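Long-range contacts in peptide amidase (Stenotrophomonas maltophilia, PDB 1M22), which probably hydrolyses amide bonds as a member of the amidase signature family, whose fold is a mixed beta sheet covered by helices on both faces: residues A[13-17]-A[76-81]; A[26-31]-A[62-66]; A[112-117]-A[240-245]; A[172-176]-A[487-492]; A[235-239]-A[260-266]. All coordinates share one frame; numbering follows the deposited sequence.

Contact 1: residues A[13-17]-A[76-81]; sequences VADLQ and GPLHGI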
# COMPACT_ATOMS: atom_id res chain seq x y z
N VAL A 13 -6.76 3.07 -15.92
CA VAL A 13 -5.70 2.43 -16.69
C VAL A 13 -6.23 1.90 -18.03
O VAL A 13 -5.61 2.12 -19.07
CB VAL A 13 -5.07 1.27 -15.90
CG1 VAL A 13 -4.12 0.48 -16.78
CG2 VAL A 13 -4.33 1.81 -14.68
N ALA A 14 -7.37 1.23 -17.99
CA ALA A 14 -7.95 0.67 -19.21
C ALA A 14 -8.30 1.75 -20.22
O ALA A 14 -8.19 1.54 -21.43
CB ALA A 14 -9.19 -0.15 -18.87
N ASP A 15 -8.72 2.91 -19.73
CA ASP A 15 -9.07 4.01 -20.63
C ASP A 15 -7.81 4.63 -21.22
O ASP A 15 -7.77 4.95 -22.41
CB ASP A 15 -9.89 5.06 -19.88
CG ASP A 15 -11.29 4.57 -19.56
OD1 ASP A 15 -12.04 4.23 -20.50
OD2 ASP A 15 -11.65 4.51 -18.36
N LEU A 16 -6.77 4.81 -20.41
CA LEU A 16 -5.52 5.37 -20.90
C LEU A 16 -4.97 4.41 -21.96
O LEU A 16 -4.46 4.85 -23.00
CB LEU A 16 -4.51 5.52 -19.76
CG LEU A 16 -4.84 6.59 -18.71
CD1 LEU A 16 -3.85 6.49 -17.56
CD2 LEU A 16 -4.80 7.98 -19.34
N GLN A 17 -5.07 3.11 -21.69
CA GLN A 17 -4.59 2.11 -22.63
C GLN A 17 -5.39 2.16 -23.93
O GLN A 17 -4.82 2.06 -25.02
CB GLN A 17 -4.68 0.71 -22.00
CG GLN A 17 -4.06 -0.39 -22.85
CD GLN A 17 -2.61 -0.10 -23.20
OE1 GLN A 17 -2.27 0.07 -24.37
NE2 GLN A 17 -1.76 -0.02 -22.19
N GLY A 76 1.08 -5.73 -23.09
CA GLY A 76 -0.10 -6.05 -22.31
C GLY A 76 -0.87 -4.82 -21.85
O GLY A 76 -0.59 -3.71 -22.30
N PRO A 77 -1.84 -5.00 -20.94
CA PRO A 77 -2.68 -3.92 -20.40
C PRO A 77 -1.96 -2.72 -19.81
O PRO A 77 -2.51 -1.62 -19.79
CB PRO A 77 -3.52 -4.64 -19.34
CG PRO A 77 -3.60 -6.04 -19.87
CD PRO A 77 -2.20 -6.29 -20.35
N LEU A 78 -0.73 -2.91 -19.33
CA LEU A 78 0.02 -1.81 -18.73
C LEU A 78 1.07 -1.18 -19.64
O LEU A 78 1.86 -0.35 -19.19
CB LEU A 78 0.71 -2.29 -17.44
CG LEU A 78 -0.16 -2.83 -16.31
CD1 LEU A 78 0.71 -3.14 -15.11
CD2 LEU A 78 -1.24 -1.82 -15.93
N HIS A 79 1.07 -1.54 -20.92
CA HIS A 79 2.05 -1.00 -21.85
C HIS A 79 1.99 0.52 -21.93
O HIS A 79 0.99 1.09 -22.37
CB HIS A 79 1.83 -1.60 -23.25
CG HIS A 79 2.96 -1.35 -24.19
ND1 HIS A 79 3.85 -2.34 -24.56
CD2 HIS A 79 3.37 -0.23 -24.83
CE1 HIS A 79 4.75 -1.84 -25.38
NE2 HIS A 79 4.48 -0.55 -25.56
N GLY A 80 3.08 1.17 -21.51
CA GLY A 80 3.15 2.62 -21.55
C GLY A 80 2.53 3.37 -20.37
O GLY A 80 2.53 4.59 -20.36
N ILE A 81 2.02 2.64 -19.39
CA ILE A 81 1.38 3.25 -18.22
C ILE A 81 2.41 3.69 -17.17
O ILE A 81 3.18 2.88 -16.68
CB ILE A 81 0.40 2.26 -17.56
CG1 ILE A 81 -0.72 1.91 -18.54
CG2 ILE A 81 -0.17 2.85 -16.27
CD1 ILE A 81 -1.62 3.07 -18.91
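Gln17 and Val13 join helix 13-21 to the turn region 76-81 in a largely buried helix-to-loop contact, at the point where the chain runs from helix 58-70 into strand 82-86 of the central mixed sheet. The loop side is built from two overlapping beta turns, type I from Gly76 to His79 and type II from Leu78 to Ile81, and the helix packs against the carbonyls and side chains they present. The polar part rests on one amide nitrogen. Gln17 NE2 donates to His79 O at 3.0 Å, with an N-H...O angle of 162° and the acceptor close to the amide plane. Its second bond, to Pro77 O, is equally long but more bent, at 144°, and the donor stands above that carbonyl plane. With CG anti to the backbone N (chi1 -174°) and the chain bent at chi2, the amide end folds over Pro77 O, which CG approaches at 3.6 Å. The other end of this amide is held too, since OE1 accepts from Arg69 on helix 58-70, so the amide is fixed from both of its polar ends. Beside it lies an apolar patch. Val13 CG1 reaches Leu78 CD2 at 3.8 Å, the two side chains crossing at a slant, and also faces the CG1 branch of Ile81. Gly80, third residue of the type II turn, has the positive phi that this turn calls for. On the far flank of the patch, Ile81 CD1 rests against Leu16 CB at 3.9 Å.

Contact 2: residues A[26-31]-A[62-66]; sequences DSTTLT and AAERD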
# COMPACT_ATOMS: atom_id res chain seq x y z
N ASP A 26 0.11 8.91 -26.47
CA ASP A 26 1.28 8.04 -26.42
C ASP A 26 1.89 8.13 -25.03
O ASP A 26 1.59 9.05 -24.26
CB ASP A 26 2.32 8.38 -27.49
CG ASP A 26 2.70 9.83 -27.51
OD1 ASP A 26 2.83 10.44 -26.42
OD2 ASP A 26 2.90 10.37 -28.62
N SER A 27 2.75 7.17 -24.71
CA SER A 27 3.37 7.13 -23.40
C SER A 27 4.20 8.35 -23.05
O SER A 27 4.17 8.82 -21.91
CB SER A 27 4.21 5.86 -23.27
OG SER A 27 4.64 5.69 -21.92
N THR A 28 4.94 8.89 -24.02
CA THR A 28 5.76 10.06 -23.72
C THR A 28 4.92 11.27 -23.34
O THR A 28 5.28 12.03 -22.44
CB THR A 28 6.70 10.42 -24.90
OG1 THR A 28 5.94 10.61 -26.09
CG2 THR A 28 7.72 9.31 -25.12
N THR A 29 3.78 11.45 -24.00
CA THR A 29 2.91 12.58 -23.69
C THR A 29 2.34 12.42 -22.28
O THR A 29 2.36 13.35 -21.48
CB THR A 29 1.73 12.67 -24.69
OG1 THR A 29 2.26 12.89 -26.01
CG2 THR A 29 0.80 13.81 -24.33
N LEU A 30 1.85 11.22 -21.98
CA LEU A 30 1.28 10.93 -20.67
C LEU A 30 2.34 11.07 -19.58
O LEU A 30 2.10 11.70 -18.54
CB LEU A 30 0.69 9.52 -20.66
CG LEU A 30 -0.02 9.03 -19.40
CD1 LEU A 30 -1.15 9.99 -19.02
CD2 LEU A 30 -0.58 7.64 -19.66
N THR A 31 3.51 10.50 -19.82
CA THR A 31 4.61 10.56 -18.87
C THR A 31 5.05 11.99 -18.60
O THR A 31 5.20 12.39 -17.44
CB THR A 31 5.81 9.73 -19.38
OG1 THR A 31 5.43 8.35 -19.44
CG2 THR A 31 7.01 9.89 -18.47
N ALA A 62 9.44 5.60 -21.62
CA ALA A 62 8.19 5.91 -22.30
C ALA A 62 8.38 5.90 -23.82
O ALA A 62 7.55 5.36 -24.56
CB ALA A 62 7.67 7.27 -21.84
N ALA A 63 9.48 6.49 -24.28
CA ALA A 63 9.77 6.55 -25.72
C ALA A 63 10.00 5.17 -26.31
O ALA A 63 9.65 4.91 -27.46
CB ALA A 63 10.97 7.45 -25.96
N GLU A 64 10.60 4.28 -25.52
CA GLU A 64 10.85 2.93 -26.00
C GLU A 64 9.53 2.17 -26.09
O GLU A 64 9.31 1.40 -27.02
CB GLU A 64 11.82 2.20 -25.06
CG GLU A 64 12.39 0.90 -25.62
CD GLU A 64 13.08 1.10 -26.96
OE1 GLU A 64 13.90 2.04 -27.08
OE2 GLU A 64 12.82 0.30 -27.89
N ARG A 65 8.64 2.39 -25.12
CA ARG A 65 7.34 1.72 -25.15
C ARG A 65 6.57 2.20 -26.38
O ARG A 65 5.85 1.42 -27.01
CB ARG A 65 6.53 2.02 -23.88
CG ARG A 65 7.18 1.66 -22.54
CD ARG A 65 7.47 0.18 -22.28
NE ARG A 65 8.65 -0.27 -22.94
CZ ARG A 65 9.90 -0.48 -22.54
NH1 ARG A 65 10.38 -0.31 -21.31
NH2 ARG A 65 10.71 -0.87 -23.50
N ASP A 66 6.70 3.48 -26.71
CA ASP A 66 6.01 4.01 -27.88
C ASP A 66 6.59 3.43 -29.17
O ASP A 66 5.85 3.14 -30.11
CB ASP A 66 6.06 5.54 -27.92
CG ASP A 66 5.14 6.19 -26.89
OD1 ASP A 66 4.15 5.54 -26.49
OD2 ASP A 66 5.40 7.35 -26.49
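Asp66, on helix 58-70, sends its side chain to the first turn of helix 27-43 and carries the polar part of the contact. At CB the chain turns so that CG lies anti to the carbonyl carbon, beside the backbone N, which directs the carboxylate at the neighbouring helix; there CG lies 3.6 Å from Asp26 CB. OD1 then takes the backbone N-H of Ser27 at 2.8 Å, using its syn lone pair, with an N-H...O angle of 153°. OD2 accepts from Thr28 N at 2.9 Å, the donor lying on the syn side and slightly out of the carboxylate plane. Two consecutive backbone amides of a helix start are thus gripped by the two oxygens of one carboxylate. This adds to a regular N-cap: Asp26, right before the helix, accepts from Thr29 N through its own OD1. The helices run nearly antiparallel, their segment axes 152° apart and 8.5 Å at closest approach. Asp26 OD1 and Asp66 OD2 come within 4.0 Å of each other, with carboxylate planes turned by 49°; the amides at the helix start probably offset part of this like-charge pairing. Beyond the carboxylate, the CB methyl of Ala62 meets Ser27 OG at 3.4 Å and lies near Thr31 OG1. Ser27 OG is itself bonded to Gly80 O in the loop before strand 82-86. On the other flank the methyl CG2 of Thr28 sits 3.8 Å from Ala63 CB.

Contact 3: residues A[112-117]-A[240-245]; sequences YLVRRL and AIAGRD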
# COMPACT_ATOMS: atom_id res chain seq x y z
N TYR A 112 11.94 -8.01 -7.79
CA TYR A 112 11.19 -8.91 -8.65
C TYR A 112 9.91 -8.28 -9.21
O TYR A 112 9.67 -8.34 -10.42
CB TYR A 112 10.83 -10.20 -7.90
CG TYR A 112 10.17 -11.23 -8.79
CD1 TYR A 112 10.92 -11.98 -9.69
CD2 TYR A 112 8.79 -11.44 -8.75
CE1 TYR A 112 10.32 -12.90 -10.54
CE2 TYR A 112 8.18 -12.35 -9.61
CZ TYR A 112 8.95 -13.08 -10.50
OH TYR A 112 8.36 -13.97 -11.36
N LEU A 113 9.10 -7.67 -8.36
CA LEU A 113 7.86 -7.08 -8.85
C LEU A 113 8.10 -5.93 -9.82
O LEU A 113 7.25 -5.66 -10.67
CB LEU A 113 6.97 -6.64 -7.68
CG LEU A 113 7.36 -5.43 -6.82
CD1 LEU A 113 6.91 -4.14 -7.50
CD2 LEU A 113 6.69 -5.56 -5.47
N VAL A 114 9.24 -5.26 -9.70
CA VAL A 114 9.56 -4.17 -10.60
C VAL A 114 9.93 -4.75 -11.97
O VAL A 114 9.58 -4.20 -13.01
CB VAL A 114 10.70 -3.30 -10.05
CG1 VAL A 114 11.13 -2.26 -11.08
CG2 VAL A 114 10.24 -2.60 -8.78
N ARG A 115 10.63 -5.88 -11.96
CA ARG A 115 10.99 -6.54 -13.21
C ARG A 115 9.70 -6.95 -13.90
O ARG A 115 9.56 -6.82 -15.12
CB ARG A 115 11.88 -7.76 -12.95
CG ARG A 115 13.22 -7.43 -12.31
CD ARG A 115 14.27 -8.50 -12.58
NE ARG A 115 13.99 -9.77 -11.91
CZ ARG A 115 14.15 -9.98 -10.61
NH1 ARG A 115 14.59 -9.01 -9.82
NH2 ARG A 115 13.89 -11.18 -10.10
N ARG A 116 8.73 -7.44 -13.13
CA ARG A 116 7.46 -7.83 -13.71
C ARG A 116 6.71 -6.63 -14.30
O ARG A 116 6.14 -6.72 -15.38
CB ARG A 116 6.56 -8.52 -12.68
CG ARG A 116 7.05 -9.90 -12.24
CD ARG A 116 5.97 -10.61 -11.43
NE ARG A 116 4.82 -10.98 -12.24
CZ ARG A 116 4.81 -11.98 -13.12
NH1 ARG A 116 5.89 -12.71 -13.31
NH2 ARG A 116 3.71 -12.24 -13.82
N LEU A 117 6.72 -5.51 -13.59
CA LEU A 117 6.04 -4.31 -14.08
C LEU A 117 6.69 -3.79 -15.36
O LEU A 117 6.00 -3.41 -16.30
CB LEU A 117 6.05 -3.22 -13.02
CG LEU A 117 5.08 -3.43 -11.85
CD1 LEU A 117 5.38 -2.44 -10.75
CD2 LEU A 117 3.64 -3.29 -12.34
N ALA A 240 -0.37 -7.87 -12.80
CA ALA A 240 1.01 -7.79 -13.27
C ALA A 240 2.07 -8.16 -12.24
O ALA A 240 3.10 -8.75 -12.59
CB ALA A 240 1.28 -6.39 -13.81
N ILE A 241 1.84 -7.85 -10.97
CA ILE A 241 2.85 -8.13 -9.95
C ILE A 241 2.74 -9.48 -9.24
O ILE A 241 3.72 -9.94 -8.65
CB ILE A 241 2.90 -7.01 -8.87
CG1 ILE A 241 1.59 -6.93 -8.09
CG2 ILE A 241 3.21 -5.67 -9.54
CD1 ILE A 241 1.61 -5.90 -6.97
N ALA A 242 1.58 -10.12 -9.29
CA ALA A 242 1.43 -11.42 -8.64
C ALA A 242 2.25 -12.48 -9.36
O ALA A 242 2.31 -12.49 -10.59
CB ALA A 242 -0.04 -11.83 -8.60
N GLY A 243 2.88 -13.37 -8.60
CA GLY A 243 3.66 -14.42 -9.22
C GLY A 243 4.66 -15.08 -8.30
O GLY A 243 5.12 -14.47 -7.33
N ARG A 244 4.99 -16.33 -8.60
CA ARG A 244 5.95 -17.08 -7.80
C ARG A 244 7.37 -16.61 -8.09
O ARG A 244 7.74 -16.33 -9.23
CB ARG A 244 5.82 -18.58 -8.11
CG ARG A 244 6.67 -19.47 -7.23
CD ARG A 244 6.40 -20.94 -7.51
NE ARG A 244 7.13 -21.82 -6.60
CZ ARG A 244 7.04 -23.15 -6.60
NH1 ARG A 244 6.24 -23.76 -7.46
NH2 ARG A 244 7.74 -23.86 -5.73
N ASP A 245 8.17 -16.53 -7.03
CA ASP A 245 9.56 -16.10 -7.13
C ASP A 245 10.40 -17.00 -6.23
O ASP A 245 10.16 -17.07 -5.03
CB ASP A 245 9.68 -14.63 -6.69
CG ASP A 245 11.12 -14.12 -6.67
OD1 ASP A 245 12.02 -14.79 -7.22
OD2 ASP A 245 11.34 -13.03 -6.11
O HOH W 1 13.95 -12.48 -7.50
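Ala240 O, near the C-terminal end of helix 231-241, takes the shortest polar bond of this contact: Arg116 NE of helix 112-119 donates to it at 2.8 Å, with an N-H...O angle of 144°. The donor is tilted 26° from the carbonyl plane, and the oxygen lies at the edge of the guanidinium. Over one face of that group comes Ala242 O, 3.4 Å from Arg116 NE but at an angle too poor for a hydrogen bond. The side chain reaches these carbonyls through a bend at chi3 (69°), which turns the guanidinium across the end of the helix. One turn back on helix 112-119, Tyr112 stacks with Asp245 of the loop that follows helix 231-241. The ring and the carboxylate are nearly parallel, and Asp245 CB sits over the ring centre, 3.9 Å from the centroid, in a CH-pi contact. The carboxylate oxygen OD2 approaches Tyr112 CB at 3.4 Å, and it is also hydrogen-bonded to Ser210 OG. A water accepts from Arg115 NH2 and probably donates to Asp245 OD2, bridging the helix to the loop. The apolar part lies at the other end, where Leu117 CD2 packs on Ile241 CG2 at 3.7 Å, the two side chains pointing the same way; Leu117 also touches strand 82-86. Gly243 keeps backbone angles that suit glycine, in a spot close to the Arg116 guanidinium. A positive group set among carbonyls where a helix ends would interact favourably with the partial negative charge there, so Arg116 probably helps to balance that helix end.

Contact 4: residues A[172-176]-A[487-492]; sequences AVAAN and RRPPHF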
# COMPACT_ATOMS: atom_id res chain seq x y z
N ALA A 172 0.31 10.55 -4.16
CA ALA A 172 0.56 10.67 -5.60
C ALA A 172 -0.64 10.21 -6.42
O ALA A 172 -1.03 10.86 -7.39
CB ALA A 172 1.79 9.88 -5.99
N VAL A 173 -1.24 9.09 -6.04
CA VAL A 173 -2.39 8.58 -6.77
C VAL A 173 -3.59 9.51 -6.59
O VAL A 173 -4.31 9.80 -7.55
CB VAL A 173 -2.74 7.15 -6.31
CG1 VAL A 173 -4.07 6.71 -6.91
CG2 VAL A 173 -1.63 6.19 -6.73
N ALA A 174 -3.80 10.00 -5.37
CA ALA A 174 -4.92 10.89 -5.09
C ALA A 174 -4.80 12.22 -5.83
O ALA A 174 -5.81 12.81 -6.21
CB ALA A 174 -5.02 11.15 -3.59
N ALA A 175 -3.57 12.68 -6.01
CA ALA A 175 -3.29 13.95 -6.67
C ALA A 175 -3.03 13.81 -8.16
O ALA A 175 -2.63 14.77 -8.82
CB ALA A 175 -2.09 14.63 -6.00
N ASN A 176 -3.25 12.61 -8.70
CA ASN A 176 -3.04 12.35 -10.11
C ASN A 176 -1.62 12.67 -10.60
O ASN A 176 -1.42 13.25 -11.67
CB ASN A 176 -4.08 13.09 -10.97
CG ASN A 176 -5.46 12.47 -10.86
OD1 ASN A 176 -6.32 12.95 -10.11
ND2 ASN A 176 -5.69 11.40 -11.61
N ARG A 487 -15.40 8.43 -4.37
CA ARG A 487 -14.18 9.22 -4.42
C ARG A 487 -14.39 10.59 -5.04
O ARG A 487 -15.11 10.75 -6.03
CB ARG A 487 -13.08 8.50 -5.20
CG ARG A 487 -11.86 9.40 -5.41
CD ARG A 487 -10.71 8.73 -6.13
NE ARG A 487 -9.86 9.74 -6.75
CZ ARG A 487 -8.97 10.48 -6.10
NH1 ARG A 487 -8.78 10.33 -4.80
NH2 ARG A 487 -8.30 11.42 -6.75
N ARG A 488 -13.75 11.58 -4.43
CA ARG A 488 -13.79 12.96 -4.90
C ARG A 488 -12.34 13.40 -4.87
O ARG A 488 -11.65 13.21 -3.86
CB ARG A 488 -14.64 13.82 -3.97
CG ARG A 488 -16.13 13.54 -4.04
CD ARG A 488 -16.70 13.94 -5.39
NE ARG A 488 -18.12 13.62 -5.52
CZ ARG A 488 -18.59 12.39 -5.73
NH1 ARG A 488 -17.77 11.36 -5.83
NH2 ARG A 488 -19.90 12.20 -5.84
N PRO A 489 -11.83 13.96 -5.98
CA PRO A 489 -10.43 14.40 -6.00
C PRO A 489 -10.20 15.57 -5.05
O PRO A 489 -11.13 16.30 -4.69
CB PRO A 489 -10.21 14.78 -7.45
CG PRO A 489 -11.56 15.29 -7.87
CD PRO A 489 -12.50 14.28 -7.26
N PRO A 490 -8.94 15.76 -4.62
CA PRO A 490 -8.62 16.87 -3.72
C PRO A 490 -8.66 18.19 -4.48
O PRO A 490 -8.42 18.22 -5.68
CB PRO A 490 -7.22 16.52 -3.24
CG PRO A 490 -6.62 15.83 -4.43
CD PRO A 490 -7.75 14.93 -4.88
N HIS A 491 -8.98 19.26 -3.77
CA HIS A 491 -9.05 20.57 -4.40
C HIS A 491 -7.84 21.40 -3.97
O HIS A 491 -7.60 21.60 -2.78
CB HIS A 491 -10.33 21.30 -3.99
CG HIS A 491 -10.50 22.64 -4.63
ND1 HIS A 491 -9.62 23.68 -4.41
CD2 HIS A 491 -11.44 23.11 -5.48
CE1 HIS A 491 -10.01 24.74 -5.11
NE2 HIS A 491 -11.11 24.42 -5.76
N PHE A 492 -7.06 21.86 -4.95
CA PHE A 492 -5.88 22.67 -4.66
C PHE A 492 -6.21 24.15 -4.81
O PHE A 492 -7.04 24.52 -5.65
CB PHE A 492 -4.73 22.29 -5.60
CG PHE A 492 -4.31 20.85 -5.51
CD1 PHE A 492 -4.77 19.91 -6.43
CD2 PHE A 492 -3.47 20.43 -4.48
CE1 PHE A 492 -4.40 18.57 -6.32
CE2 PHE A 492 -3.10 19.09 -4.37
CZ PHE A 492 -3.56 18.16 -5.30
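Arg487 and Ala174 make the one hydrogen bond that joins the extended chain 487-492, near the C terminus, to the end of helix 167-174. Arg487 NH2 donates to Ala174 O at 2.9 Å with an N-H...O angle of 149°; the donor is tilted 21° from the carbonyl plane, and the oxygen stands at the edge of the guanidinium. The side chain is stretched from CG to NE, with CG anti to the backbone N (chi1 173°), which brings the guanidinium up to the helix end. Its remaining nitrogens are engaged as well: NE forms a salt bridge with Glu10, and NH1 donates to Gly198 O, so the flat group is held from several directions. The same Ala174 O meets the ring of Pro490, whose CD comes to 3.2 Å. Apolar contact is made by Phe492, which presents its ring edge to Ala175, CZ lying 3.9 Å from Ala175 CB. Phe492 also touches Arg37 and Leu41 of helix 27-43, so the aromatic ring links the C-terminal chain to that helix too. Ala174 CB adds a side contact to Arg487 NH1 at 4.0 Å. Helix 167-174 ends in a Schellman motif: Asn176, with positive phi, is the C-prime residue, Asn176 N bonds to Val173 O at 3.2 Å, and Leu177 N bonds to Ala172 O.

Contact 5: residues A[235-239]-A[260-266]; sequences AAVLT and YDYTARL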
# COMPACT_ATOMS: atom_id res chain seq x y z
N ALA A 235 -6.77 -3.81 -9.67
CA ALA A 235 -6.82 -5.17 -10.19
C ALA A 235 -5.83 -5.37 -11.33
O ALA A 235 -5.20 -6.42 -11.44
CB ALA A 235 -8.24 -5.51 -10.65
N ALA A 236 -5.69 -4.35 -12.18
CA ALA A 236 -4.76 -4.43 -13.29
C ALA A 236 -3.33 -4.54 -12.77
O ALA A 236 -2.53 -5.33 -13.27
CB ALA A 236 -4.90 -3.20 -14.18
N VAL A 237 -3.01 -3.75 -11.75
CA VAL A 237 -1.67 -3.80 -11.18
C VAL A 237 -1.40 -5.14 -10.50
O VAL A 237 -0.33 -5.72 -10.67
CB VAL A 237 -1.47 -2.65 -10.17
CG1 VAL A 237 -0.13 -2.80 -9.47
CG2 VAL A 237 -1.52 -1.31 -10.89
N LEU A 238 -2.37 -5.64 -9.75
CA LEU A 238 -2.20 -6.92 -9.06
C LEU A 238 -1.93 -8.03 -10.07
O LEU A 238 -1.10 -8.91 -9.84
CB LEU A 238 -3.43 -7.27 -8.22
CG LEU A 238 -3.25 -8.45 -7.26
CD1 LEU A 238 -2.23 -8.08 -6.19
CD2 LEU A 238 -4.58 -8.82 -6.62
N THR A 239 -2.63 -7.98 -11.20
CA THR A 239 -2.45 -8.99 -12.24
C THR A 239 -1.01 -9.03 -12.73
O THR A 239 -0.47 -10.10 -13.02
CB THR A 239 -3.39 -8.69 -13.44
OG1 THR A 239 -4.76 -8.77 -13.01
CG2 THR A 239 -3.16 -9.69 -14.56
N TYR A 260 -3.54 -15.58 -13.48
CA TYR A 260 -4.88 -15.06 -13.23
C TYR A 260 -5.08 -13.59 -13.56
O TYR A 260 -4.32 -12.73 -13.12
CB TYR A 260 -5.24 -15.30 -11.76
CG TYR A 260 -6.72 -15.22 -11.47
CD1 TYR A 260 -7.56 -16.30 -11.74
CD2 TYR A 260 -7.28 -14.07 -10.91
CE1 TYR A 260 -8.92 -16.24 -11.46
CE2 TYR A 260 -8.64 -14.00 -10.62
CZ TYR A 260 -9.45 -15.08 -10.90
OH TYR A 260 -10.79 -15.02 -10.60
N ASP A 261 -6.13 -13.31 -14.32
CA ASP A 261 -6.47 -11.94 -14.70
C ASP A 261 -7.51 -11.44 -13.70
O ASP A 261 -8.69 -11.76 -13.81
CB ASP A 261 -7.03 -11.93 -16.13
CG ASP A 261 -7.51 -10.55 -16.55
OD1 ASP A 261 -7.18 -9.56 -15.87
OD2 ASP A 261 -8.21 -10.46 -17.58
N TYR A 262 -7.06 -10.64 -12.73
CA TYR A 262 -7.97 -10.13 -11.73
C TYR A 262 -9.00 -9.15 -12.28
O TYR A 262 -10.02 -8.90 -11.64
CB TYR A 262 -7.18 -9.48 -10.58
CG TYR A 262 -6.39 -10.47 -9.76
CD1 TYR A 262 -7.01 -11.23 -8.77
CD2 TYR A 262 -5.03 -10.68 -10.00
CE1 TYR A 262 -6.29 -12.18 -8.03
CE2 TYR A 262 -4.31 -11.62 -9.28
CZ TYR A 262 -4.95 -12.37 -8.30
OH TYR A 262 -4.23 -13.31 -7.59
N THR A 263 -8.77 -8.61 -13.48
CA THR A 263 -9.74 -7.69 -14.05
C THR A 263 -11.00 -8.45 -14.49
O THR A 263 -12.04 -7.84 -14.74
CB THR A 263 -9.17 -6.89 -15.25
OG1 THR A 263 -8.94 -7.76 -16.37
CG2 THR A 263 -7.88 -6.20 -14.86
N ALA A 264 -10.89 -9.77 -14.58
CA ALA A 264 -12.04 -10.59 -14.95
C ALA A 264 -13.03 -10.62 -13.79
O ALA A 264 -14.20 -10.98 -13.96
CB ALA A 264 -11.58 -12.02 -15.29
N ARG A 265 -12.56 -10.24 -12.61
CA ARG A 265 -13.39 -10.23 -11.41
C ARG A 265 -14.10 -8.89 -11.18
O ARG A 265 -14.74 -8.69 -10.15
CB ARG A 265 -12.55 -10.59 -10.18
CG ARG A 265 -12.04 -12.03 -10.16
CD ARG A 265 -13.12 -13.01 -9.71
NE ARG A 265 -14.21 -13.14 -10.67
CZ ARG A 265 -14.10 -13.71 -11.87
NH1 ARG A 265 -12.94 -14.21 -12.26
NH2 ARG A 265 -15.16 -13.78 -12.67
N LEU A 266 -13.97 -7.98 -12.14
CA LEU A 266 -14.62 -6.68 -12.03
C LEU A 266 -16.08 -6.88 -12.47
O LEU A 266 -16.49 -6.46 -13.56
CB LEU A 266 -13.91 -5.65 -12.91
CG LEU A 266 -12.43 -5.43 -12.54
CD1 LEU A 266 -11.78 -4.52 -13.56
CD2 LEU A 266 -12.32 -4.84 -11.13
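Leu238 CD2 sits over the face of the Tyr262 ring, 3.7 Å from the ring centroid and 4° off the ring normal, a CH-pi contact in which the two side chains cross at a slant. The opposite face of the ring is met by Tyr260 CD2 near the rim, so the aromatic group is sandwiched between its own segment and helix 231-241. Thr239 lies at the edge of the same ring, running past Tyr262 in the opposite direction. Its hydroxyl works both ways: OG1 accepts from Tyr262 N at 3.0 Å, with an N-H...O angle of 142°, and donates to Ala235 O one turn back at 2.9 Å. With OG1 anti to the carbonyl carbon (chi1 -63°), the oxygen is turned back along the helix toward that carbonyl, and the methyl CG2 is left to meet Tyr260 O at 3.6 Å. Ala235 O also receives Thr239 N, the two donors coming from opposite faces of its plane. At the N-terminal end of segment 235-239, Ala235 CB packs on Leu266 CD2 at 4.2 Å, and Thr263 CG2 lies on Ala236 CA at 3.9 Å. The loop shapes itself by an Asx turn, Asp261 OD1 accepting from Thr263 N, which leads into the short 3-10 segment 262-265. With the Thr239 proton spent on Ala235 O, the hydroxyl oxygen is placed to accept from the amide that opens the 3-10 segment.

How the contacts relate
From the N terminus, helix 13-21 meets the loop before strand 82-86, so contact 1 closes a long loop, within which contact 2 pairs the start of helix 27-43 with helix 58-70. The two touch through His79 and Arg65 and through Gly80 and Ser27. Contact 3 then ties helix 112-119 to the end of helix 231-241, while contact 4 brings the C-terminal chain back to helix 167-174; the segments of 3 and 4 alternate. Contact 5, also on helix 231-241, crosses contact 3 and lies within the span of contact 4. Leu78 of contact 1 packs on Ala240 and Leu117 of contact 3 and Ala236 of contact 5.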